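Local coordinates for DinB-like domain-containing protein (Enterococcus faecalis, PDB 3CEX) that is of unknown function but adopts the DinB-like four-helix fold, some of whose relatives are metal-dependent enzymes, at residues H18-V30 and V101-V115. Sequence-based numbering, arbitrary orientation.
Sequences HERFEETLAQMTV and VAEKQLLSDYLAASV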
ATOM      1  N   HIS A  18      -0.782  -7.725   5.679  1.00 27.98           N
ATOM      2  CA  HIS A  18      -0.522  -8.514   6.873  1.00 28.95           C
ATOM      3  C   HIS A  18       0.699  -9.406   6.680  1.00 28.79           C
ATOM      4  O   HIS A  18       1.631  -9.412   7.506  1.00 29.14           O
ATOM      5  CB  HIS A  18      -1.775  -9.345   7.179  1.00 29.50           C
ATOM      6  CG  HIS A  18      -1.765 -10.023   8.514  1.00 29.73           C
ATOM      7  ND1 HIS A  18      -2.740 -10.924   8.881  1.00 30.06           N
ATOM      8  CD2 HIS A  18      -0.928  -9.919   9.573  1.00 30.18           C
ATOM      9  CE1 HIS A  18      -2.492 -11.360  10.108  1.00 31.05           C
ATOM     10  NE2 HIS A  18      -1.404 -10.761  10.554  1.00 29.33           N
ATOM     11  N   GLU A  19       0.690 -10.159   5.586  1.00 29.78           N
ATOM     12  CA  GLU A  19       1.814 -11.025   5.189  1.00 31.08           C
ATOM     13  C   GLU A  19       3.133 -10.255   5.015  1.00 29.84           C
ATOM     14  O   GLU A  19       4.206 -10.711   5.449  1.00 28.44           O
ATOM     15  CB  GLU A  19       1.442 -11.811   3.889  1.00 31.06           C
ATOM     16  CG  GLU A  19       0.290 -12.777   4.158  1.00 36.38           C
ATOM     17  CD  GLU A  19      -0.485 -13.334   2.924  1.00 39.74           C
ATOM     18  OE1 GLU A  19      -0.320 -12.848   1.767  1.00 48.52           O
ATOM     19  OE2 GLU A  19      -1.285 -14.313   3.136  1.00 49.95           O
ATOM     20  N   ARG A  20       3.074  -9.085   4.397  1.00 28.95           N
ATOM     21  CA  ARG A  20       4.295  -8.294   4.217  1.00 29.17           C
ATOM     22  C   ARG A  20       4.915  -7.834   5.554  1.00 28.57           C
ATOM     23  O   ARG A  20       6.102  -7.915   5.729  1.00 28.48           O
ATOM     24  CB  ARG A  20       4.011  -7.083   3.342  1.00 29.45           C
ATOM     25  CG  ARG A  20       5.205  -6.153   3.088  1.00 28.89           C
ATOM     26  CD  ARG A  20       4.899  -5.133   2.016  1.00 29.02           C
ATOM     27  NE  ARG A  20       4.657  -5.787   0.735  1.00 27.61           N
ATOM     28  CZ  ARG A  20       3.487  -5.823   0.086  1.00 29.12           C
ATOM     29  NH1 ARG A  20       2.413  -5.207   0.547  1.00 28.98           N
ATOM     30  NH2 ARG A  20       3.416  -6.445  -1.056  1.00 31.39           N
ATOM     31  N   PHE A  21       4.095  -7.345   6.478  1.00 27.57           N
ATOM     32  CA  PHE A  21       4.578  -6.960   7.801  1.00 28.69           C
ATOM     33  C   PHE A  21       5.250  -8.173   8.513  1.00 28.42           C
ATOM     34  O   PHE A  21       6.334  -8.039   9.086  1.00 29.68           O
ATOM     35  CB  PHE A  21       3.417  -6.441   8.651  1.00 28.52           C
ATOM     36  CG  PHE A  21       3.139  -4.966   8.519  1.00 29.81           C
ATOM     37  CD1 PHE A  21       4.065  -4.035   8.937  1.00 29.83           C
ATOM     38  CD2 PHE A  21       1.914  -4.513   8.090  1.00 28.71           C
ATOM     39  CE1 PHE A  21       3.805  -2.663   8.833  1.00 31.00           C
ATOM     40  CE2 PHE A  21       1.672  -3.174   8.007  1.00 30.64           C
ATOM     41  CZ  PHE A  21       2.639  -2.254   8.389  1.00 29.27           C
ATOM     42  N   GLU A  22       4.601  -9.336   8.488  1.00 28.07           N
ATOM     43  CA  GLU A  22       5.187 -10.524   9.098  1.00 30.12           C
ATOM     44  C   GLU A  22       6.523 -10.968   8.443  1.00 29.74           C
ATOM     45  O   GLU A  22       7.443 -11.337   9.154  1.00 30.13           O
ATOM     46  CB  GLU A  22       4.181 -11.685   9.123  1.00 29.99           C
ATOM     47  CG  GLU A  22       3.004 -11.520  10.085  1.00 34.14           C
ATOM     48  CD  GLU A  22       3.371 -11.174  11.563  1.00 40.66           C
ATOM     49  OE1 GLU A  22       4.351 -11.707  12.120  1.00 43.32           O
ATOM     50  OE2 GLU A  22       2.650 -10.347  12.157  1.00 46.01           O
ATOM     51  N   GLU A  23       6.637 -10.933   7.118  1.00 29.91           N
ATOM     52  CA  GLU A  23       7.877 -11.310   6.434  1.00 31.91           C
ATOM     53  C   GLU A  23       9.008 -10.346   6.774  1.00 30.02           C
ATOM     54  O   GLU A  23      10.158 -10.749   6.876  1.00 30.60           O
ATOM     55  CB  GLU A  23       7.724 -11.311   4.906  1.00 32.40           C
ATOM     56  CG  GLU A  23       6.750 -12.313   4.373  1.00 38.00           C
ATOM     57  CD  GLU A  23       6.386 -12.134   2.878  1.00 39.49           C
ATOM     58  OE1 GLU A  23       6.561 -11.018   2.299  1.00 50.86           O
ATOM     59  OE2 GLU A  23       5.911 -13.133   2.293  1.00 48.66           O
ATOM     60  N   THR A  24       8.689  -9.065   6.902  1.00 29.45           N
ATOM     61  CA  THR A  24       9.675  -8.067   7.288  1.00 30.22           C
ATOM     62  C   THR A  24      10.153  -8.259   8.741  1.00 30.11           C
ATOM     63  O   THR A  24      11.353  -8.334   8.995  1.00 30.57           O
ATOM     64  CB  THR A  24       9.126  -6.626   7.002  1.00 30.47           C
ATOM     65  OG1 THR A  24       9.388  -6.309   5.640  1.00 33.16           O
ATOM     66  CG2 THR A  24       9.762  -5.579   7.868  1.00 30.50           C
ATOM     67  N   LEU A  25       9.208  -8.366   9.672  1.00 29.73           N
ATOM     68  CA  LEU A  25       9.510  -8.582  11.080  1.00 30.36           C
ATOM     69  C   LEU A  25      10.355  -9.833  11.336  1.00 30.14           C
ATOM     70  O   LEU A  25      11.226  -9.801  12.167  1.00 28.95           O
ATOM     71  CB  LEU A  25       8.222  -8.671  11.901  1.00 29.89           C
ATOM     72  CG  LEU A  25       8.376  -8.558  13.408  1.00 30.63           C
ATOM     73  CD1 LEU A  25       8.950  -7.183  13.827  1.00 29.80           C
ATOM     74  CD2 LEU A  25       6.986  -8.810  14.043  1.00 30.63           C
ATOM     75  N   ALA A  26      10.077 -10.909  10.609  1.00 30.29           N
ATOM     76  CA  ALA A  26      10.831 -12.151  10.705  1.00 31.26           C
ATOM     77  C   ALA A  26      12.325 -11.957  10.414  1.00 31.81           C
ATOM     78  O   ALA A  26      13.122 -12.781  10.834  1.00 32.86           O
ATOM     79  CB  ALA A  26      10.241 -13.274   9.766  1.00 30.69           C
ATOM     80  N   GLN A  27      12.718 -10.900   9.696  1.00 31.76           N
ATOM     81  CA  GLN A  27      14.145 -10.692   9.400  1.00 32.19           C
ATOM     82  C   GLN A  27      14.856  -9.888  10.464  1.00 30.92           C
ATOM     83  O   GLN A  27      16.063  -9.690  10.353  1.00 31.75           O
ATOM     84  CB  GLN A  27      14.337 -10.026   8.037  1.00 32.31           C
ATOM     85  CG  GLN A  27      13.765 -10.865   6.892  1.00 35.02           C
ATOM     86  CD  GLN A  27      13.827 -10.142   5.573  1.00 35.85           C
ATOM     87  OE1 GLN A  27      14.928  -9.814   5.073  1.00 41.02           O
ATOM     88  NE2 GLN A  27      12.650  -9.873   4.990  1.00 39.69           N
HETATM   89  N   MSE A  28      14.150  -9.437  11.498  1.00 29.30           N
HETATM   90  CA  MSE A  28      14.737  -8.485  12.433  1.00 30.41           C
HETATM   91  C   MSE A  28      14.760  -9.009  13.855  1.00 29.36           C
HETATM   92  O   MSE A  28      13.899  -9.770  14.237  1.00 30.72           O
HETATM   93  CB  MSE A  28      13.926  -7.174  12.413  1.00 29.85           C
HETATM   94  CG  MSE A  28      13.770  -6.661  11.007  1.00 31.38           C
HETATM   95 SE   MSE A  28      12.633  -5.097  10.835  0.80 35.37          SE
HETATM   96  CE  MSE A  28      13.967  -3.641  11.107  1.00 27.15           C
ATOM     97  N   THR A  29      15.729  -8.559  14.635  1.00 27.73           N
ATOM     98  CA  THR A  29      15.665  -8.679  16.097  1.00 27.85           C
ATOM     99  C   THR A  29      14.694  -7.612  16.608  1.00 27.51           C
ATOM    100  O   THR A  29      14.342  -6.696  15.865  1.00 26.64           O
ATOM    101  CB  THR A  29      17.051  -8.442  16.742  1.00 27.92           C
ATOM    102  OG1 THR A  29      17.440  -7.075  16.512  1.00 27.20           O
ATOM    103  CG2 THR A  29      18.104  -9.414  16.155  1.00 26.36           C
ATOM    104  N   VAL A  30      14.234  -7.743  17.850  1.00 27.47           N
ATOM    105  CA  VAL A  30      13.337  -6.747  18.423  1.00 27.99           C
ATOM    106  C   VAL A  30      14.049  -5.388  18.528  1.00 27.44           C
ATOM    107  O   VAL A  30      13.428  -4.372  18.286  1.00 27.23           O
ATOM    108  CB  VAL A  30      12.715  -7.187  19.802  1.00 29.13           C
ATOM    109  CG1 VAL A  30      13.744  -7.399  20.816  1.00 29.21           C
ATOM    110  CG2 VAL A  30      11.724  -6.145  20.315  1.00 29.17           C
ATOM    111  N   VAL A 101       8.681  -2.235  21.743  1.00 29.37           N
ATOM    112  CA  VAL A 101       8.164  -3.440  22.396  1.00 29.32           C
ATOM    113  C   VAL A 101       9.302  -4.290  22.960  1.00 29.26           C
ATOM    114  O   VAL A 101      10.450  -4.243  22.477  1.00 28.45           O
ATOM    115  CB  VAL A 101       7.324  -4.320  21.429  1.00 29.71           C
ATOM    116  CG1 VAL A 101       5.997  -3.645  21.062  1.00 29.81           C
ATOM    117  CG2 VAL A 101       8.134  -4.672  20.175  1.00 28.82           C
ATOM    118  N   ALA A 102       8.965  -5.092  23.973  1.00 29.30           N
ATOM    119  CA  ALA A 102       9.924  -6.013  24.589  1.00 29.09           C
ATOM    120  C   ALA A 102      10.175  -7.261  23.725  1.00 28.94           C
ATOM    121  O   ALA A 102      11.284  -7.798  23.722  1.00 28.63           O
ATOM    122  CB  ALA A 102       9.450  -6.401  26.001  1.00 28.10           C
ATOM    123  N   GLU A 103       9.147  -7.720  23.010  1.00 28.89           N
ATOM    124  CA  GLU A 103       9.254  -8.884  22.134  1.00 29.08           C
ATOM    125  C   GLU A 103       8.424  -8.711  20.863  1.00 29.23           C
ATOM    126  O   GLU A 103       7.326  -8.144  20.902  1.00 28.75           O
ATOM    127  CB  GLU A 103       8.797 -10.163  22.845  1.00 28.74           C
ATOM    128  CG  GLU A 103       9.537 -10.514  24.120  1.00 31.15           C
ATOM    129  CD  GLU A 103      10.928 -11.112  23.898  1.00 32.70           C
ATOM    130  OE1 GLU A 103      11.332 -11.354  22.731  1.00 34.55           O
ATOM    131  OE2 GLU A 103      11.606 -11.370  24.921  1.00 35.85           O
ATOM    132  N   LYS A 104       8.939  -9.235  19.746  1.00 29.39           N
ATOM    133  CA  LYS A 104       8.275  -9.119  18.433  1.00 29.95           C
ATOM    134  C   LYS A 104       6.869  -9.749  18.395  1.00 29.77           C
ATOM    135  O   LYS A 104       5.975  -9.216  17.760  1.00 29.40           O
ATOM    136  CB  LYS A 104       9.104  -9.795  17.345  1.00 30.95           C
ATOM    137  CG  LYS A 104      10.366  -9.085  16.973  1.00 31.58           C
ATOM    138  CD  LYS A 104      11.006  -9.690  15.739  1.00 30.39           C
ATOM    139  CE  LYS A 104      11.415 -11.123  15.904  1.00 31.92           C
ATOM    140  NZ  LYS A 104      11.882 -11.636  14.602  1.00 30.62           N
ATOM    141  N   GLN A 105       6.691 -10.867  19.087  1.00 29.40           N
ATOM    142  CA  GLN A 105       5.402 -11.576  19.106  1.00 29.71           C
ATOM    143  C   GLN A 105       4.213 -10.662  19.422  1.00 29.21           C
ATOM    144  O   GLN A 105       3.136 -10.841  18.859  1.00 28.28           O
ATOM    145  CB  GLN A 105       5.434 -12.775  20.082  1.00 30.66           C
ATOM    146  CG  GLN A 105       4.308 -13.827  19.926  1.00 31.73           C
ATOM    147  CD  GLN A 105       4.283 -14.421  18.516  1.00 36.80           C
ATOM    148  OE1 GLN A 105       5.314 -14.851  18.011  1.00 41.83           O
ATOM    149  NE2 GLN A 105       3.124 -14.417  17.873  1.00 35.91           N
ATOM    150  N   LEU A 106       4.402  -9.675  20.291  1.00 29.13           N
ATOM    151  CA  LEU A 106       3.301  -8.778  20.644  1.00 29.53           C
ATOM    152  C   LEU A 106       2.739  -8.031  19.437  1.00 29.26           C
ATOM    153  O   LEU A 106       1.520  -7.864  19.293  1.00 29.87           O
ATOM    154  CB  LEU A 106       3.742  -7.776  21.713  1.00 30.04           C
ATOM    155  CG  LEU A 106       2.650  -6.858  22.240  1.00 29.45           C
ATOM    156  CD1 LEU A 106       1.496  -7.644  22.802  1.00 30.08           C
ATOM    157  CD2 LEU A 106       3.241  -5.914  23.293  1.00 30.27           C
ATOM    158  N   LEU A 107       3.644  -7.575  18.574  1.00 28.86           N
ATOM    159  CA  LEU A 107       3.267  -6.870  17.355  1.00 28.26           C
ATOM    160  C   LEU A 107       2.469  -7.787  16.446  1.00 28.30           C
ATOM    161  O   LEU A 107       1.469  -7.378  15.915  1.00 27.44           O
ATOM    162  CB  LEU A 107       4.514  -6.390  16.600  1.00 28.49           C
ATOM    163  CG  LEU A 107       5.371  -5.283  17.244  1.00 26.86           C
ATOM    164  CD1 LEU A 107       6.731  -5.186  16.579  1.00 27.10           C
ATOM    165  CD2 LEU A 107       4.637  -3.939  17.255  1.00 26.38           C
ATOM    166  N   SER A 108       2.928  -9.033  16.289  1.00 27.92           N
ATOM    167  CA  SER A 108       2.255 -10.003  15.458  1.00 28.17           C
ATOM    168  C   SER A 108       0.859 -10.302  15.972  1.00 28.13           C
ATOM    169  O   SER A 108      -0.096 -10.450  15.178  1.00 27.50           O
ATOM    170  CB  SER A 108       3.018 -11.316  15.421  1.00 28.64           C
ATOM    171  OG  SER A 108       4.205 -11.162  14.716  1.00 31.71           O
ATOM    172  N   ASP A 109       0.761 -10.465  17.294  1.00 28.22           N
ATOM    173  CA  ASP A 109      -0.514 -10.816  17.944  1.00 28.06           C
ATOM    174  C   ASP A 109      -1.550  -9.695  17.853  1.00 27.41           C
ATOM    175  O   ASP A 109      -2.747  -9.937  17.538  1.00 27.26           O
ATOM    176  CB  ASP A 109      -0.274 -11.218  19.405  1.00 28.51           C
ATOM    177  CG  ASP A 109       0.466 -12.527  19.552  1.00 32.02           C
ATOM    178  OD1 ASP A 109       0.619 -13.281  18.558  1.00 33.99           O
ATOM    179  OD2 ASP A 109       0.903 -12.808  20.694  1.00 33.60           O
ATOM    180  N   TYR A 110      -1.125  -8.460  18.094  1.00 26.60           N
ATOM    181  CA  TYR A 110      -2.077  -7.357  18.031  1.00 26.46           C
ATOM    182  C   TYR A 110      -2.494  -7.082  16.568  1.00 26.75           C
ATOM    183  O   TYR A 110      -3.669  -6.845  16.275  1.00 25.52           O
ATOM    184  CB  TYR A 110      -1.517  -6.096  18.715  1.00 26.71           C
ATOM    185  CG  TYR A 110      -2.455  -4.898  18.712  1.00 26.37           C
ATOM    186  CD1 TYR A 110      -3.827  -5.041  18.950  1.00 27.48           C
ATOM    187  CD2 TYR A 110      -1.977  -3.634  18.501  1.00 25.48           C
ATOM    188  CE1 TYR A 110      -4.695  -3.902  18.948  1.00 27.52           C
ATOM    189  CE2 TYR A 110      -2.820  -2.528  18.498  1.00 26.36           C
ATOM    190  CZ  TYR A 110      -4.175  -2.660  18.712  1.00 26.84           C
ATOM    191  OH  TYR A 110      -4.979  -1.523  18.700  1.00 27.45           O
ATOM    192  N   LEU A 111      -1.549  -7.153  15.639  1.00 27.13           N
ATOM    193  CA  LEU A 111      -1.913  -7.013  14.227  1.00 27.72           C
ATOM    194  C   LEU A 111      -2.877  -8.118  13.758  1.00 28.05           C
ATOM    195  O   LEU A 111      -3.851  -7.838  13.061  1.00 27.88           O
ATOM    196  CB  LEU A 111      -0.669  -6.973  13.317  1.00 27.56           C
ATOM    197  CG  LEU A 111      -0.896  -6.667  11.826  1.00 26.84           C
ATOM    198  CD1 LEU A 111      -1.597  -5.298  11.636  1.00 27.54           C
ATOM    199  CD2 LEU A 111       0.487  -6.663  11.073  1.00 28.18           C
ATOM    200  N   ALA A 112      -2.615  -9.357  14.154  1.00 27.91           N
ATOM    201  CA  ALA A 112      -3.504 -10.477  13.793  1.00 27.95           C
ATOM    202  C   ALA A 112      -4.918 -10.269  14.340  1.00 28.23           C
ATOM    203  O   ALA A 112      -5.909 -10.552  13.644  1.00 27.77           O
ATOM    204  CB  ALA A 112      -2.932 -11.834  14.303  1.00 28.35           C
ATOM    205  N   ALA A 113      -5.014  -9.784  15.587  1.00 28.42           N
ATOM    206  CA  ALA A 113      -6.301  -9.458  16.180  1.00 28.00           C
ATOM    207  C   ALA A 113      -6.987  -8.334  15.411  1.00 28.19           C
ATOM    208  O   ALA A 113      -8.195  -8.397  15.187  1.00 27.65           O
ATOM    209  CB  ALA A 113      -6.170  -9.095  17.657  1.00 27.78           C
ATOM    210  N   SER A 114      -6.254  -7.278  15.054  1.00 28.10           N
ATOM    211  CA  SER A 114      -6.890  -6.166  14.329  1.00 29.14           C
ATOM    212  C   SER A 114      -7.298  -6.520  12.896  1.00 29.15           C
ATOM    213  O   SER A 114      -8.309  -6.042  12.411  1.00 29.57           O
ATOM    214  CB  SER A 114      -6.001  -4.929  14.337  1.00 28.47           C
ATOM    215  OG  SER A 114      -5.730  -4.588  15.677  1.00 32.92           O
ATOM    216  N   VAL A 115      -6.496  -7.335  12.217  1.00 30.52           N
ATOM    217  CA  VAL A 115      -6.868  -7.840  10.894  1.00 30.22           C
ATOM    218  C   VAL A 115      -8.108  -8.715  10.976  1.00 30.43           C
ATOM    219  O   VAL A 115      -9.011  -8.565  10.151  1.00 30.78           O
ATOM    220  CB  VAL A 115      -5.674  -8.581  10.213  1.00 30.90           C
ATOM    221  CG1 VAL A 115      -6.129  -9.314   8.940  1.00 30.69           C
ATOM    222  CG2 VAL A 115      -4.563  -7.565   9.898  1.00 29.35           C
TER
HETATM  223  O   HOH W   1       0.375 -11.127  12.684  1.00 34.09           O
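One face of the His18 imidazole carries Val115, whose CG2 makes a CH-pi contact 4.1 Å from the ring centroid and displaced toward the rim. Water 1 sits at the ring's edge, in its plane, 2.8 Å from His18 NE2; it donates to Glu22 OE2 and to the backbone oxygen Ser108 O, so one solvent molecule links both helices and probably helps fix the imidazole's rotation. Leu111 CD2 touches both aromatic residues, reaching His18 CD2 and lying 3.8 Å from Phe21 CB. Glu22 bends at chi2 (-52°), which brings its carboxylate across to Ser108, where OG donates to the syn lone pair of OE1 at 2.7 Å. Further along, the Lys104 chain lies alongside Leu25, the two pointing opposite ways, with Lys104 CD 3.7 Å from Leu25 CG, and its ammonium ties together two carbonyls of the type I turn from Leu25 to Met28. There NZ bonds Met28 O at 2.8 Å, nearly along the C=O axis (169°), and Leu25 O at 3.1 Å from above the carbonyl plane, on the face opposite Met28 N. Past this turn, Val30 CG2 packs on Val101 CG2. Helices 44-62 and 144-170 flank Phe21 on the core side. Helices 8-25 and 104-124 run antiparallel, their short segments 176° apart with axes 11.0 Å from each other, as neighbours in the up-down-down-up four-helix bundle of the DinB superfamily.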